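Regulatory protein RecX (Lactobacillus reuteri, PDB 3D5L) probably modulates the activity of RecA, the recombinase at the heart of bacterial DNA repair and homologous recombination. Local coordinates at residues 31-36 and 59-64; 68-73 and 79-84. All coordinates share one frame; numbering follows the deposited sequence.

From the N terminus the chain first builds a small antiparallel sheet, and contact 1 opens at the last residue of strand 25-31. It joins the short helix 32-37 to the middle of helix 48-71, closing a loop of 22 residues that takes in strand 45-46 and the first half of that long helix. Contact 2 opens only after contact 1 has closed, so the two stand in series and neither nest nor cross. It brings helix 78-87 back against the end of helix 48-71 across a short turn. Their centres lie about 17 Å apart, and helix 48-71 serves both, linking the N-terminal sheet to the first three-helix domain.

Contact 1: residues 31-36 and 59-64; sequences AESVLI and QQAKAY
A small, mostly apolar helix-on-helix contact, in which one methyl group, A61 CB, meets A31, S33 and V34, seats the short helix 32-37 against the middle of helix 48-71 at the border of the N-terminal sheet. The backbones come close, with A31 CA and A61 CA only 6.6 Å apart, a spacing suited to two residues that have nothing larger than a methyl to place between the chains. These methyls touch end to end, A31 CB lying 3.8 Å from A61 CB. From the next turn V34 adds its CG2 branch, also 3.8 Å from A61 CB. The valine torsion sorts its two branches: CG1 stands anti to the backbone N (chi1 175°), which leaves CG2 beside that N and turned to the alanine. The third neighbour is polar, S33 OG at 3.7 Å from A61 CB, a van der Waals touch; no hydrogen bond crosses between the segments.

A31 ends strand 25-31, an outermost strand of the antiparallel sheet within the chain, and is the N-cap of helix 32-37, so the contact falls just where strand gives way to helix. Its carbonyl O receives L35 N at 3.1 Å in the first turn, while its N is hydrogen-bonded to D58 OD1, one turn ahead of A61 on the long helix. That bond probably helps to hold the start of the short helix beside the apolar touch, and V34 extends the same interface over I54 and A57.

The long helix is shared between two modules. While A61 faces the sheet side, Q60 packs on F94 and P97 and A63 on I98, all on helix 92-104 of the first three-helix domain. Between 31-36 and 59-64 just 115 Å² is buried, both sides summed.

Contact 2: residues 68-73 and 79-84; sequences LDYLSY and SDIVKK
Y70 and I81 are the residues whose CA atoms come nearest, 8.4 Å, between the last turns of helix 48-71 and the helix 78-87, and no hydrogen bond joins the two segments directly. The gap is filled chiefly by the Y70 ring. K84 lies over one face of it in a CH-pi contact: CG stands 3.3 Å from the ring centroid, 12° off the ring normal. The lysine chain crosses the face at a slant, CB over CE2 and CE over CD1 of Y70 (3.6 Å), and the bend at chi2 (-77°) helps to lay the aliphatic part across the ring. At the edge, in the ring plane, I81 CD1 reaches Y70 CD2 at 3.7 Å. The same methyl meets L71 CG at 4.0 Å, the two side chains crossing at about a right angle, and both residues also touch L102 of helix 92-104, the third helix of this domain of the HTH clan.

The phenol end is served by water. One molecule sits 2.6 Å from Y70 OH and donates to D80 O at 2.9 Å, a carbonyl that also accepts K84 N within its helix. The D80 carboxylate is engaged elsewhere, OD2 accepting from T77 N, just ahead of helix 78-87. R76, in the intervening turn, makes a cation-pi contact with Y70 and bonds to its carbonyl O. A serine in place of Y70 would probably leave the K84 methylenes and I81 CD1 without the ring they pack on and break the water link to D80 O. Across these segments the helices are joined by apolar contacts, most of them on one flat ring, and by a water bridge; the positive charge of R76 would be expected to favour the electron-rich ring, while K84 contributes its aliphatic chain.

Contact 1: residues 31-36 and 59-64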
ATOM      1  N   ALA A  31      -0.782  22.406  12.143  1.00  8.52           N
ATOM      2  CA  ALA A  31       0.361  21.592  11.775  1.00 10.78           C
ATOM      3  C   ALA A  31       1.284  22.589  11.080  1.00 12.46           C
ATOM      4  O   ALA A  31       0.841  23.663  10.663  1.00 13.92           O
ATOM      5  CB  ALA A  31      -0.062  20.474  10.790  1.00  6.33           C
ATOM      6  N   GLU A  32       2.556  22.245  10.948  1.00 12.24           N
ATOM      7  CA  GLU A  32       3.483  23.144  10.290  1.00 14.52           C
ATOM      8  C   GLU A  32       3.037  23.467   8.857  1.00 13.62           C
ATOM      9  O   GLU A  32       3.018  24.630   8.471  1.00 13.88           O
ATOM     10  CB  GLU A  32       4.883  22.532  10.271  1.00 17.90           C
ATOM     11  CG  GLU A  32       5.973  23.538   9.977  1.00 25.84           C
ATOM     12  CD  GLU A  32       7.345  22.900   9.915  1.00 30.11           C
ATOM     13  OE1 GLU A  32       7.670  22.104  10.825  1.00 32.99           O
ATOM     14  OE2 GLU A  32       8.099  23.202   8.963  1.00 32.91           O
ATOM     15  N   SER A  33       2.675  22.443   8.078  1.00 13.52           N
ATOM     16  CA  SER A  33       2.251  22.635   6.683  1.00 14.53           C
ATOM     17  C   SER A  33       1.066  23.585   6.527  1.00 14.87           C
ATOM     18  O   SER A  33       0.925  24.243   5.495  1.00 16.08           O
ATOM     19  CB  SER A  33       1.902  21.286   6.020  1.00 16.26           C
ATOM     20  OG  SER A  33       0.589  20.839   6.349  1.00 16.47           O
ATOM     21  N   VAL A  34       0.206  23.642   7.539  1.00 15.14           N
ATOM     22  CA  VAL A  34      -0.955  24.531   7.494  1.00 16.05           C
ATOM     23  C   VAL A  34      -0.510  25.948   7.839  1.00 17.54           C
ATOM     24  O   VAL A  34      -1.025  26.932   7.300  1.00 16.21           O
ATOM     25  CB  VAL A  34      -2.030  24.096   8.500  1.00 13.60           C
ATOM     26  CG1 VAL A  34      -3.163  25.108   8.524  1.00 11.08           C
ATOM     27  CG2 VAL A  34      -2.546  22.717   8.126  1.00 14.47           C
ATOM     28  N   LEU A  35       0.450  26.039   8.749  1.00 19.80           N
ATOM     29  CA  LEU A  35       0.983  27.326   9.160  1.00 22.28           C
ATOM     30  C   LEU A  35       1.633  27.973   7.944  1.00 22.42           C
ATOM     31  O   LEU A  35       1.525  29.183   7.741  1.00 23.19           O
ATOM     32  CB  LEU A  35       2.013  27.131  10.266  1.00 22.79           C
ATOM     33  CG  LEU A  35       2.716  28.396  10.741  1.00 24.88           C
ATOM     34  CD1 LEU A  35       2.620  28.483  12.255  1.00 25.96           C
ATOM     35  CD2 LEU A  35       4.172  28.381  10.274  1.00 25.60           C
ATOM     36  N   ILE A  36       2.290  27.150   7.131  1.00 21.40           N
ATOM     37  CA  ILE A  36       2.955  27.625   5.921  1.00 21.67           C
ATOM     38  C   ILE A  36       1.929  27.895   4.823  1.00 22.81           C
ATOM     39  O   ILE A  36       1.986  28.920   4.148  1.00 23.13           O
ATOM     40  CB  ILE A  36       3.954  26.585   5.387  1.00 22.67           C
ATOM     41  CG1 ILE A  36       5.049  26.328   6.426  1.00 22.45           C
ATOM     42  CG2 ILE A  36       4.555  27.072   4.075  1.00 21.94           C
ATOM     43  CD1 ILE A  36       5.939  25.148   6.094  1.00 21.87           C
ATOM     44  N   GLN A  59      -7.130  19.407   9.495  1.00 16.06           N
ATOM     45  CA  GLN A  59      -7.728  18.084   9.654  1.00 17.70           C
ATOM     46  C   GLN A  59      -7.097  17.163   8.622  1.00 16.31           C
ATOM     47  O   GLN A  59      -6.899  15.977   8.877  1.00 17.32           O
ATOM     48  CB  GLN A  59      -9.238  18.112   9.406  1.00 21.57           C
ATOM     49  CG  GLN A  59     -10.035  19.101  10.259  1.00 26.98           C
ATOM     50  CD  GLN A  59     -11.490  19.219   9.797  1.00 30.31           C
ATOM     51  OE1 GLN A  59     -12.210  20.140  10.199  1.00 33.42           O
ATOM     52  NE2 GLN A  59     -11.926  18.284   8.947  1.00 28.56           N
ATOM     53  N   GLN A  60      -6.792  17.710   7.449  1.00 14.73           N
ATOM     54  CA  GLN A  60      -6.191  16.914   6.387  1.00 14.24           C
ATOM     55  C   GLN A  60      -4.728  16.652   6.712  1.00 12.16           C
ATOM     56  O   GLN A  60      -4.259  15.529   6.573  1.00 13.51           O
ATOM     57  CB  GLN A  60      -6.306  17.624   5.033  1.00 13.20           C
ATOM     58  CG  GLN A  60      -5.861  16.749   3.855  1.00 16.71           C
ATOM     59  CD  GLN A  60      -6.042  17.423   2.504  1.00 18.25           C
ATOM     60  OE1 GLN A  60      -7.131  17.898   2.170  1.00 19.24           O
ATOM     61  NE2 GLN A  60      -4.973  17.464   1.719  1.00 18.83           N
ATOM     62  N   ALA A  61      -4.025  17.686   7.168  1.00  9.29           N
ATOM     63  CA  ALA A  61      -2.612  17.563   7.520  1.00 10.70           C
ATOM     64  C   ALA A  61      -2.423  16.499   8.598  1.00 11.57           C
ATOM     65  O   ALA A  61      -1.426  15.780   8.599  1.00 12.36           O
ATOM     66  CB  ALA A  61      -2.061  18.912   7.999  1.00  7.43           C
ATOM     67  N   LYS A  62      -3.389  16.397   9.508  1.00 13.77           N
ATOM     68  CA  LYS A  62      -3.331  15.403  10.578  1.00 15.19           C
ATOM     69  C   LYS A  62      -3.476  13.974  10.043  1.00 13.49           C
ATOM     70  O   LYS A  62      -2.825  13.054  10.539  1.00 14.36           O
ATOM     71  CB  LYS A  62      -4.436  15.662  11.601  1.00 18.80           C
ATOM     72  CG  LYS A  62      -4.350  17.022  12.257  1.00 22.58           C
ATOM     73  CD  LYS A  62      -3.556  16.984  13.534  1.00 24.76           C
ATOM     74  CE  LYS A  62      -4.471  16.673  14.691  1.00 26.39           C
ATOM     75  NZ  LYS A  62      -5.589  17.647  14.680  1.00 27.58           N
ATOM     76  N   ALA A  63      -4.322  13.783   9.035  1.00 11.81           N
ATOM     77  CA  ALA A  63      -4.521  12.440   8.481  1.00 12.18           C
ATOM     78  C   ALA A  63      -3.255  12.064   7.721  1.00 12.45           C
ATOM     79  O   ALA A  63      -2.828  10.910   7.701  1.00 13.02           O
ATOM     80  CB  ALA A  63      -5.738  12.418   7.551  1.00  6.82           C
ATOM     81  N   TYR A  64      -2.648  13.066   7.110  1.00 11.74           N
ATOM     82  CA  TYR A  64      -1.427  12.851   6.374  1.00 12.59           C
ATOM     83  C   TYR A  64      -0.348  12.361   7.336  1.00 11.80           C
ATOM     84  O   TYR A  64       0.348  11.388   7.046  1.00 12.58           O
ATOM     85  CB  TYR A  64      -0.986  14.154   5.708  1.00 13.89           C
ATOM     86  CG  TYR A  64       0.278  13.994   4.906  1.00 15.18           C
ATOM     87  CD1 TYR A  64       0.274  13.288   3.696  1.00 16.11           C
ATOM     88  CD2 TYR A  64       1.484  14.522   5.362  1.00 14.29           C
ATOM     89  CE1 TYR A  64       1.446  13.112   2.956  1.00 15.46           C
ATOM     90  CE2 TYR A  64       2.661  14.350   4.632  1.00 19.43           C
ATOM     91  CZ  TYR A  64       2.628  13.647   3.428  1.00 17.78           C
ATOM     92  OH  TYR A  64       3.778  13.520   2.688  1.00 20.05           O
TER

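Contact 2: residues 68-73 and 79-84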
ATOM      1  N   LEU A  68       1.874   8.853   7.662  1.00 10.45           N
ATOM      2  CA  LEU A  68       3.336   8.838   7.765  1.00 13.86           C
ATOM      3  C   LEU A  68       3.775   7.851   8.833  1.00 13.61           C
ATOM      4  O   LEU A  68       4.805   7.201   8.687  1.00 14.65           O
ATOM      5  CB  LEU A  68       3.904  10.227   8.108  1.00 12.86           C
ATOM      6  CG  LEU A  68       3.775  11.304   7.033  1.00 14.23           C
ATOM      7  CD1 LEU A  68       4.636  12.508   7.413  1.00 12.73           C
ATOM      8  CD2 LEU A  68       4.203  10.726   5.676  1.00 10.06           C
ATOM      9  N   ASP A  69       3.004   7.755   9.914  1.00 14.59           N
ATOM     10  CA  ASP A  69       3.312   6.813  10.989  1.00 14.04           C
ATOM     11  C   ASP A  69       2.957   5.393  10.512  1.00 12.45           C
ATOM     12  O   ASP A  69       3.641   4.435  10.829  1.00 12.77           O
ATOM     13  CB  ASP A  69       2.499   7.123  12.257  1.00 16.48           C
ATOM     14  CG  ASP A  69       2.799   8.498  12.837  1.00 23.51           C
ATOM     15  OD1 ASP A  69       3.978   8.913  12.830  1.00 25.23           O
ATOM     16  OD2 ASP A  69       1.851   9.161  13.331  1.00 26.34           O
ATOM     17  N   TYR A  70       1.872   5.277   9.754  1.00 11.66           N
ATOM     18  CA  TYR A  70       1.407   3.999   9.230  1.00 11.12           C
ATOM     19  C   TYR A  70       2.445   3.379   8.301  1.00 11.92           C
ATOM     20  O   TYR A  70       2.701   2.171   8.327  1.00 11.81           O
ATOM     21  CB  TYR A  70       0.080   4.211   8.483  1.00  9.46           C
ATOM     22  CG  TYR A  70      -0.499   2.958   7.868  1.00 10.96           C
ATOM     23  CD1 TYR A  70      -0.720   1.813   8.643  1.00 10.41           C
ATOM     24  CD2 TYR A  70      -0.827   2.909   6.507  1.00 10.04           C
ATOM     25  CE1 TYR A  70      -1.253   0.656   8.082  1.00  8.42           C
ATOM     26  CE2 TYR A  70      -1.366   1.746   5.936  1.00 10.02           C
ATOM     27  CZ  TYR A  70      -1.568   0.628   6.737  1.00  9.13           C
ATOM     28  OH  TYR A  70      -2.074  -0.532   6.199  1.00 12.19           O
ATOM     29  N   LEU A  71       3.049   4.228   7.483  1.00 12.51           N
ATOM     30  CA  LEU A  71       4.068   3.800   6.541  1.00 12.51           C
ATOM     31  C   LEU A  71       5.410   3.522   7.230  1.00 13.54           C
ATOM     32  O   LEU A  71       6.278   2.867   6.647  1.00 12.80           O
ATOM     33  CB  LEU A  71       4.245   4.881   5.474  1.00 10.46           C
ATOM     34  CG  LEU A  71       3.172   4.943   4.387  1.00 10.14           C
ATOM     35  CD1 LEU A  71       3.013   6.379   3.853  1.00  7.46           C
ATOM     36  CD2 LEU A  71       3.568   3.970   3.256  1.00  9.73           C
ATOM     37  N   SER A  72       5.585   3.991   8.466  1.00 13.34           N
ATOM     38  CA  SER A  72       6.865   3.774   9.146  1.00 16.04           C
ATOM     39  C   SER A  72       7.085   2.376   9.715  1.00 16.23           C
ATOM     40  O   SER A  72       8.196   2.042  10.117  1.00 17.98           O
ATOM     41  CB  SER A  72       7.086   4.822  10.256  1.00 14.67           C
ATOM     42  OG  SER A  72       6.353   4.544  11.439  1.00 15.45           O
ATOM     43  N   TYR A  73       6.044   1.553   9.718  1.00 16.76           N
ATOM     44  CA  TYR A  73       6.146   0.201  10.269  1.00 16.49           C
ATOM     45  C   TYR A  73       6.387  -0.898   9.246  1.00 17.71           C
ATOM     46  O   TYR A  73       7.054  -1.884   9.556  1.00 16.43           O
ATOM     47  CB  TYR A  73       4.876  -0.149  11.045  1.00 14.51           C
ATOM     48  CG  TYR A  73       4.535   0.817  12.147  1.00 15.22           C
ATOM     49  CD1 TYR A  73       5.344   0.925  13.290  1.00 17.44           C
ATOM     50  CD2 TYR A  73       3.392   1.611  12.068  1.00 16.60           C
ATOM     51  CE1 TYR A  73       5.012   1.806  14.328  1.00 16.40           C
ATOM     52  CE2 TYR A  73       3.048   2.486  13.103  1.00 18.07           C
ATOM     53  CZ  TYR A  73       3.863   2.577  14.228  1.00 19.14           C
ATOM     54  OH  TYR A  73       3.506   3.428  15.262  1.00 23.00           O
ATOM     55  N   SER A  79      -3.739   0.776  -2.193  1.00 15.04           N
ATOM     56  CA  SER A  79      -5.003   0.304  -1.651  1.00 15.05           C
ATOM     57  C   SER A  79      -4.923   0.083  -0.142  1.00 14.75           C
ATOM     58  O   SER A  79      -5.953   0.034   0.524  1.00 13.34           O
ATOM     59  CB  SER A  79      -5.454  -0.980  -2.354  1.00 13.26           C
ATOM     60  OG  SER A  79      -4.588  -2.058  -2.076  1.00 15.60           O
ATOM     61  N   ASP A  80      -3.713  -0.063   0.400  1.00 14.55           N
ATOM     62  CA  ASP A  80      -3.573  -0.226   1.849  1.00 13.77           C
ATOM     63  C   ASP A  80      -3.788   1.145   2.479  1.00 13.12           C
ATOM     64  O   ASP A  80      -4.432   1.273   3.518  1.00 13.36           O
ATOM     65  CB  ASP A  80      -2.181  -0.735   2.239  1.00 15.68           C
ATOM     66  CG  ASP A  80      -1.986  -2.217   1.954  1.00 17.00           C
ATOM     67  OD1 ASP A  80      -2.992  -2.969   1.926  1.00 17.16           O
ATOM     68  OD2 ASP A  80      -0.816  -2.628   1.780  1.00 15.37           O
ATOM     69  N   ILE A  81      -3.242   2.171   1.835  1.00 12.11           N
ATOM     70  CA  ILE A  81      -3.379   3.537   2.319  1.00 11.33           C
ATOM     71  C   ILE A  81      -4.837   4.000   2.266  1.00  9.89           C
ATOM     72  O   ILE A  81      -5.331   4.601   3.214  1.00  8.29           O
ATOM     73  CB  ILE A  81      -2.522   4.491   1.489  1.00 11.42           C
ATOM     74  CG1 ILE A  81      -1.053   4.068   1.571  1.00 12.55           C
ATOM     75  CG2 ILE A  81      -2.724   5.925   1.969  1.00 13.80           C
ATOM     76  CD1 ILE A  81      -0.495   4.030   2.978  1.00 14.64           C
ATOM     77  N   VAL A  82      -5.504   3.714   1.149  1.00  9.52           N
ATOM     78  CA  VAL A  82      -6.914   4.056   0.938  1.00  9.13           C
ATOM     79  C   VAL A  82      -7.765   3.345   1.981  1.00 11.31           C
ATOM     80  O   VAL A  82      -8.624   3.942   2.621  1.00 12.33           O
ATOM     81  CB  VAL A  82      -7.388   3.598  -0.464  1.00  8.10           C
ATOM     82  CG1 VAL A  82      -8.894   3.677  -0.574  1.00  5.81           C
ATOM     83  CG2 VAL A  82      -6.737   4.455  -1.536  1.00  6.87           C
ATOM     84  N   LYS A  83      -7.509   2.054   2.143  1.00 12.70           N
ATOM     85  CA  LYS A  83      -8.223   1.239   3.102  1.00 14.24           C
ATOM     86  C   LYS A  83      -7.975   1.760   4.515  1.00 14.21           C
ATOM     87  O   LYS A  83      -8.855   1.701   5.378  1.00 14.78           O
ATOM     88  CB  LYS A  83      -7.757  -0.210   2.955  1.00 18.34           C
ATOM     89  CG  LYS A  83      -8.569  -1.224   3.720  1.00 24.34           C
ATOM     90  CD  LYS A  83      -8.282  -2.636   3.216  1.00 28.24           C
ATOM     91  CE  LYS A  83      -9.069  -3.656   4.024  1.00 32.81           C
ATOM     92  NZ  LYS A  83     -10.538  -3.332   4.016  1.00 36.26           N
ATOM     93  N   LYS A  84      -6.777   2.293   4.738  1.00 12.69           N
ATOM     94  CA  LYS A  84      -6.395   2.832   6.038  1.00 12.09           C
ATOM     95  C   LYS A  84      -7.061   4.177   6.329  1.00 10.43           C
ATOM     96  O   LYS A  84      -7.472   4.440   7.450  1.00  6.61           O
ATOM     97  CB  LYS A  84      -4.879   3.005   6.098  1.00 15.78           C
ATOM     98  CG  LYS A  84      -4.253   2.546   7.399  1.00 18.02           C
ATOM     99  CD  LYS A  84      -4.445   3.499   8.548  1.00 13.20           C
ATOM    100  CE  LYS A  84      -3.921   2.842   9.831  1.00 15.95           C
ATOM    101  NZ  LYS A  84      -3.986   3.700  11.037  1.00 11.43           N
TER
HETATM  102  O   HOH W   1      -4.562  -0.761   5.534  1.00 15.16           O